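Local structure of ribonucleoside-diphosphate reductase subunit beta (Bacillus halodurans C-125, 2RCC) at residues 173-178 with 228-233; 179-184 with 247-252. The protein is probably the iron-binding small subunit of a class I ribonucleotide reductase, which makes deoxyribonucleotides for DNA synthesis from the corresponding ribonucleotides. All coordinates share one frame; numbering follows the deposited sequence. Where two conformers were deposited one is given.

Contact 1 (173-178 with 228-233); sequences KTFLES and TNIFKE
Leu176 and Phe231 mark the nearest backbone approach between helical segments 173-178 and 228-233, with their CA atoms 6.5 Å apart. Segment 173-178 lies near the start of helix 172-187, 228-233 near the end of helix 207-237. No hydrogen bond joins them, and the contact is wholly apolar. Leu176 and Phe231 carry most of it. The CD1 methyl of Leu176 lies 3.3 Å from CD2 of Phe231, a tight approach, and CG sits 3.6 Å from CE2 of the same ring. The leucine thus meets one side of the ring, the CD2-CE2 bond, at an oblique slant. Phe231 holds CG opposite its own backbone N (chi1 -178°), which carries the ring into the space between the helices. These helices belong to the ferritin-like helical bundle of the ribonucleotide reductase small chain, and both probably serve the second iron site, through Glu186 of helix 172-187 and His223 of helix 207-237. A second, looser touch lies beside the first. The CG2 methyl of Ile230 comes to the edge of the Phe175 ring, 4.3 Å from CE1. Helix 244-268 adds Thr246, which touches both Leu176 and Phe231. Leu234, one turn beyond Ile230, packs on Phe175 and Leu176.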
# COMPACT_ATOMS: atom_id res chain seq x y z
N LYS A 173 -5.25 -23.18 -7.79
CA LYS A 173 -4.46 -23.48 -8.96
C LYS A 173 -4.26 -22.24 -9.83
O LYS A 173 -3.15 -21.97 -10.24
CB LYS A 173 -5.13 -24.59 -9.77
CG LYS A 173 -4.33 -25.13 -10.94
CD LYS A 173 -5.16 -26.15 -11.73
CE LYS A 173 -4.46 -26.60 -13.00
NZ LYS A 173 -3.17 -27.28 -12.66
N THR A 174 -5.33 -21.51 -10.13
CA THR A 174 -5.22 -20.25 -10.91
C THR A 174 -4.51 -19.13 -10.09
O THR A 174 -3.85 -18.26 -10.67
CB THR A 174 -6.59 -19.79 -11.46
OG1 THR A 174 -7.51 -19.53 -10.37
CG2 THR A 174 -7.15 -20.82 -12.43
N PHE A 175 -4.63 -19.15 -8.77
CA PHE A 175 -3.91 -18.21 -7.92
C PHE A 175 -2.40 -18.47 -8.00
O PHE A 175 -1.60 -17.53 -8.13
CB PHE A 175 -4.36 -18.29 -6.47
CG PHE A 175 -3.83 -17.18 -5.64
CD1 PHE A 175 -2.61 -17.31 -5.00
CD2 PHE A 175 -4.53 -15.99 -5.50
CE1 PHE A 175 -2.08 -16.25 -4.21
CE2 PHE A 175 -4.01 -14.92 -4.72
CZ PHE A 175 -2.78 -15.08 -4.08
N LEU A 176 -2.02 -19.73 -7.91
CA LEU A 176 -0.61 -20.14 -8.04
C LEU A 176 -0.04 -19.72 -9.41
O LEU A 176 1.06 -19.22 -9.48
CB LEU A 176 -0.47 -21.65 -7.84
CG LEU A 176 0.95 -22.22 -7.66
CD1 LEU A 176 1.46 -21.85 -6.29
CD2 LEU A 176 0.96 -23.73 -7.78
N GLU A 177 -0.81 -19.94 -10.48
CA GLU A 177 -0.42 -19.53 -11.82
C GLU A 177 -0.15 -18.05 -11.88
O GLU A 177 0.85 -17.61 -12.44
CB GLU A 177 -1.49 -19.92 -12.83
CG GLU A 177 -1.61 -21.42 -13.02
CD GLU A 177 -2.81 -21.85 -13.87
OE1 GLU A 177 -3.52 -20.98 -14.44
OE2 GLU A 177 -3.02 -23.09 -13.95
N SER A 178 -1.05 -17.28 -11.29
CA SER A 178 -0.96 -15.83 -11.17
C SER A 178 0.30 -15.38 -10.39
O SER A 178 0.95 -14.40 -10.76
CB SER A 178 -2.27 -15.32 -10.55
OG SER A 178 -2.19 -13.96 -10.23
N THR A 228 7.79 -15.78 -4.27
CA THR A 228 8.34 -17.14 -4.24
C THR A 228 8.06 -17.86 -2.91
O THR A 228 7.82 -19.08 -2.88
CB THR A 228 9.84 -17.19 -4.66
OG1 THR A 228 10.64 -16.46 -3.75
CG2 THR A 228 10.04 -16.61 -6.02
N ASN A 229 8.05 -17.11 -1.82
CA ASN A 229 7.67 -17.63 -0.52
C ASN A 229 6.21 -18.07 -0.53
O ASN A 229 5.89 -19.17 -0.10
CB ASN A 229 7.89 -16.62 0.61
CG ASN A 229 9.33 -16.55 1.13
OD1 ASN A 229 10.19 -17.26 0.70
ND2 ASN A 229 9.55 -15.68 2.08
N ILE A 230 5.33 -17.23 -1.09
CA ILE A 230 3.89 -17.58 -1.20
C ILE A 230 3.72 -18.83 -2.03
O ILE A 230 2.92 -19.71 -1.66
CB ILE A 230 3.02 -16.41 -1.79
CG1 ILE A 230 2.97 -15.26 -0.80
CG2 ILE A 230 1.59 -16.90 -2.11
CD1 ILE A 230 2.51 -13.95 -1.45
N PHE A 231 4.48 -18.93 -3.14
CA PHE A 231 4.44 -20.11 -3.99
C PHE A 231 4.76 -21.37 -3.20
O PHE A 231 4.01 -22.37 -3.26
CB PHE A 231 5.41 -19.95 -5.18
CG PHE A 231 5.40 -21.10 -6.14
CD1 PHE A 231 6.25 -22.21 -5.95
CD2 PHE A 231 4.55 -21.10 -7.24
CE1 PHE A 231 6.23 -23.29 -6.83
CE2 PHE A 231 4.55 -22.18 -8.13
CZ PHE A 231 5.38 -23.27 -7.92
N LYS A 232 5.88 -21.35 -2.48
CA LYS A 232 6.29 -22.52 -1.69
C LYS A 232 5.31 -22.88 -0.57
O LYS A 232 5.08 -24.04 -0.32
CB LYS A 232 7.65 -22.29 -1.07
CG LYS A 232 8.79 -22.30 -2.05
CD LYS A 232 10.00 -21.68 -1.39
CE LYS A 232 11.17 -21.67 -2.27
NZ LYS A 232 12.00 -20.45 -1.97
N GLU A 233 4.73 -21.89 0.08
CA GLU A 233 3.77 -22.12 1.14
C GLU A 233 2.47 -22.66 0.56
O GLU A 233 1.80 -23.45 1.21
CB GLU A 233 3.50 -20.84 1.93
CG GLU A 233 4.72 -20.23 2.67
CD GLU A 233 5.25 -21.02 3.86
OE1 GLU A 233 4.65 -22.06 4.27
OE2 GLU A 233 6.28 -20.52 4.41

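Contact 2 (179-184 with 247-252); sequences IVYDVI and KTFVKT
Val180 and Tyr181 meet Phe249 and Val250 in a buried helix-to-helix contact of the ferritin-like bundle. Helix 172-187 packs here against helix 244-268, and the two run in roughly the same direction. The short segment axes cross at -27° and come within 11.0 Å of each other. That spacing is filled by side chains, and no hydrogen bond crosses it. Val180 faces the other helix and touches two residues. Its CB lies 4.0 Å from CE2 of Phe249, at the edge of the ring and near its plane. Its CG2 methyl meets CG2 of Val250, also at 4.0 Å. Phe249 reaches this place because CG is trans to the backbone N (chi1 175°), so the ring extends toward helix 172-187. CE2 then faces Val180, while CE1 and CZ face Tyr181. With an alanine in place of Phe249, Val180 and the end of Tyr181 would probably lose their shared aromatic neighbour, and a gap would be likely to open between the helices. Thr253, one turn after Phe249, also touches Tyr181. Leu296 and Met298 touch Val250. Within 247-252, Thr248 O accepts from both N and OG1 of Thr252, the hydroxyl standing above the carbonyl plane. The tyrosine and phenylalanine side chains cross nearly at a right angle, and Tyr181 OH lies in the plane of the Phe249 ring, at its edge, 3.7 Å from CZ.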
# COMPACT_ATOMS: atom_id res chain seq x y z
N ILE A 179 0.65 -16.08 -9.31
CA ILE A 179 1.91 -15.84 -8.54
C ILE A 179 3.14 -16.07 -9.42
O ILE A 179 4.11 -15.31 -9.35
CB ILE A 179 2.00 -16.78 -7.28
CG1 ILE A 179 1.02 -16.34 -6.21
CG2 ILE A 179 3.43 -16.83 -6.69
CD1 ILE A 179 1.45 -15.04 -5.45
N VAL A 180 3.11 -17.10 -10.27
CA VAL A 180 4.23 -17.35 -11.19
C VAL A 180 4.38 -16.19 -12.17
O VAL A 180 5.52 -15.76 -12.41
CB VAL A 180 4.12 -18.70 -11.95
CG1 VAL A 180 5.26 -18.83 -13.02
CG2 VAL A 180 4.15 -19.91 -10.95
N TYR A 181 3.27 -15.71 -12.73
CA TYR A 181 3.32 -14.56 -13.64
C TYR A 181 3.86 -13.34 -12.90
O TYR A 181 4.63 -12.58 -13.48
CB TYR A 181 1.98 -14.24 -14.28
CG TYR A 181 1.36 -15.36 -15.06
CD1 TYR A 181 2.07 -16.06 -16.03
CD2 TYR A 181 0.06 -15.72 -14.83
CE1 TYR A 181 1.48 -17.11 -16.74
CE2 TYR A 181 -0.53 -16.73 -15.52
CZ TYR A 181 0.17 -17.44 -16.46
OH TYR A 181 -0.48 -18.46 -17.12
N ASP A 182 3.48 -13.15 -11.63
CA ASP A 182 4.02 -12.03 -10.78
C ASP A 182 5.57 -12.09 -10.63
O ASP A 182 6.25 -11.05 -10.66
CB ASP A 182 3.42 -12.01 -9.37
CG ASP A 182 1.93 -11.69 -9.30
OD1 ASP A 182 1.35 -11.11 -10.24
OD2 ASP A 182 1.31 -12.03 -8.24
N VAL A 183 6.10 -13.28 -10.40
CA VAL A 183 7.55 -13.52 -10.31
C VAL A 183 8.21 -13.11 -11.65
O VAL A 183 9.22 -12.44 -11.65
CB VAL A 183 7.87 -15.00 -9.91
CG1 VAL A 183 9.33 -15.37 -10.20
CG2 VAL A 183 7.51 -15.25 -8.43
N ILE A 184 7.63 -13.54 -12.78
CA ILE A 184 8.13 -13.16 -14.10
C ILE A 184 8.10 -11.66 -14.34
O ILE A 184 9.11 -11.11 -14.78
CB ILE A 184 7.33 -13.87 -15.25
CG1 ILE A 184 7.70 -15.36 -15.28
CG2 ILE A 184 7.61 -13.21 -16.57
CD1 ILE A 184 6.64 -16.27 -15.89
N LYS A 247 5.44 -28.42 -12.10
CA LYS A 247 6.84 -28.24 -12.50
C LYS A 247 6.93 -27.93 -14.01
O LYS A 247 7.70 -27.07 -14.41
CB LYS A 247 7.71 -29.47 -12.15
CG LYS A 247 7.67 -29.95 -10.69
CD LYS A 247 8.81 -30.92 -10.31
CE LYS A 247 8.74 -31.29 -8.79
N THR A 248 6.15 -28.64 -14.83
CA THR A 248 6.07 -28.39 -16.27
C THR A 248 5.52 -26.99 -16.56
O THR A 248 6.08 -26.27 -17.38
CB THR A 248 5.19 -29.45 -16.98
OG1 THR A 248 5.79 -30.73 -16.80
CG2 THR A 248 5.10 -29.17 -18.47
N PHE A 249 4.44 -26.61 -15.89
CA PHE A 249 3.89 -25.24 -16.00
C PHE A 249 4.94 -24.12 -15.73
O PHE A 249 5.06 -23.15 -16.50
CB PHE A 249 2.69 -25.04 -15.05
CG PHE A 249 2.18 -23.61 -15.04
CD1 PHE A 249 1.31 -23.18 -16.04
CD2 PHE A 249 2.60 -22.69 -14.09
CE1 PHE A 249 0.85 -21.89 -16.08
CE2 PHE A 249 2.15 -21.37 -14.13
CZ PHE A 249 1.26 -20.98 -15.11
N VAL A 250 5.66 -24.24 -14.63
CA VAL A 250 6.69 -23.26 -14.26
C VAL A 250 7.82 -23.24 -15.30
O VAL A 250 8.22 -22.17 -15.75
CB VAL A 250 7.22 -23.53 -12.84
CG1 VAL A 250 8.43 -22.64 -12.49
CG2 VAL A 250 6.11 -23.30 -11.83
N LYS A 251 8.28 -24.41 -15.72
CA LYS A 251 9.37 -24.50 -16.69
C LYS A 251 8.92 -23.86 -18.02
O LYS A 251 9.58 -22.99 -18.54
CB LYS A 251 9.84 -25.96 -16.85
CG LYS A 251 11.27 -26.09 -17.34
CD LYS A 251 11.79 -27.54 -17.35
CE LYS A 251 11.14 -28.40 -18.44
NZ LYS A 251 11.89 -29.67 -18.70
N THR A 252 7.77 -24.28 -18.53
CA THR A 252 7.21 -23.76 -19.76
C THR A 252 6.96 -22.24 -19.75
O THR A 252 7.32 -21.53 -20.71
CB THR A 252 5.88 -24.49 -20.05
OG1 THR A 252 6.19 -25.85 -20.34
CG2 THR A 252 5.18 -23.89 -21.26

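How the contacts relate
Contacts 1 and 2 use successive turns of helix 172-187, and their centres are about 9 Å apart. Helices 207-237 and 244-268 follow each other in the chain and pack on this shared helix. The two contacts touch directly. Phe231 CE2 of contact 1 lies 3.6 Å from Val180 CG2 of contact 2, and Glu177 CG lies 3.6 Å from Phe249 CZ. Ile230 CG2 also packs on Ile179 CD1 at 3.8 Å. Neither contact includes a likely iron ligand, but both lie near the probable second iron site. The side chain of Ile230 is about 9 Å from that of His223, and the side chain of Tyr181 is about 9 Å from that of Glu186.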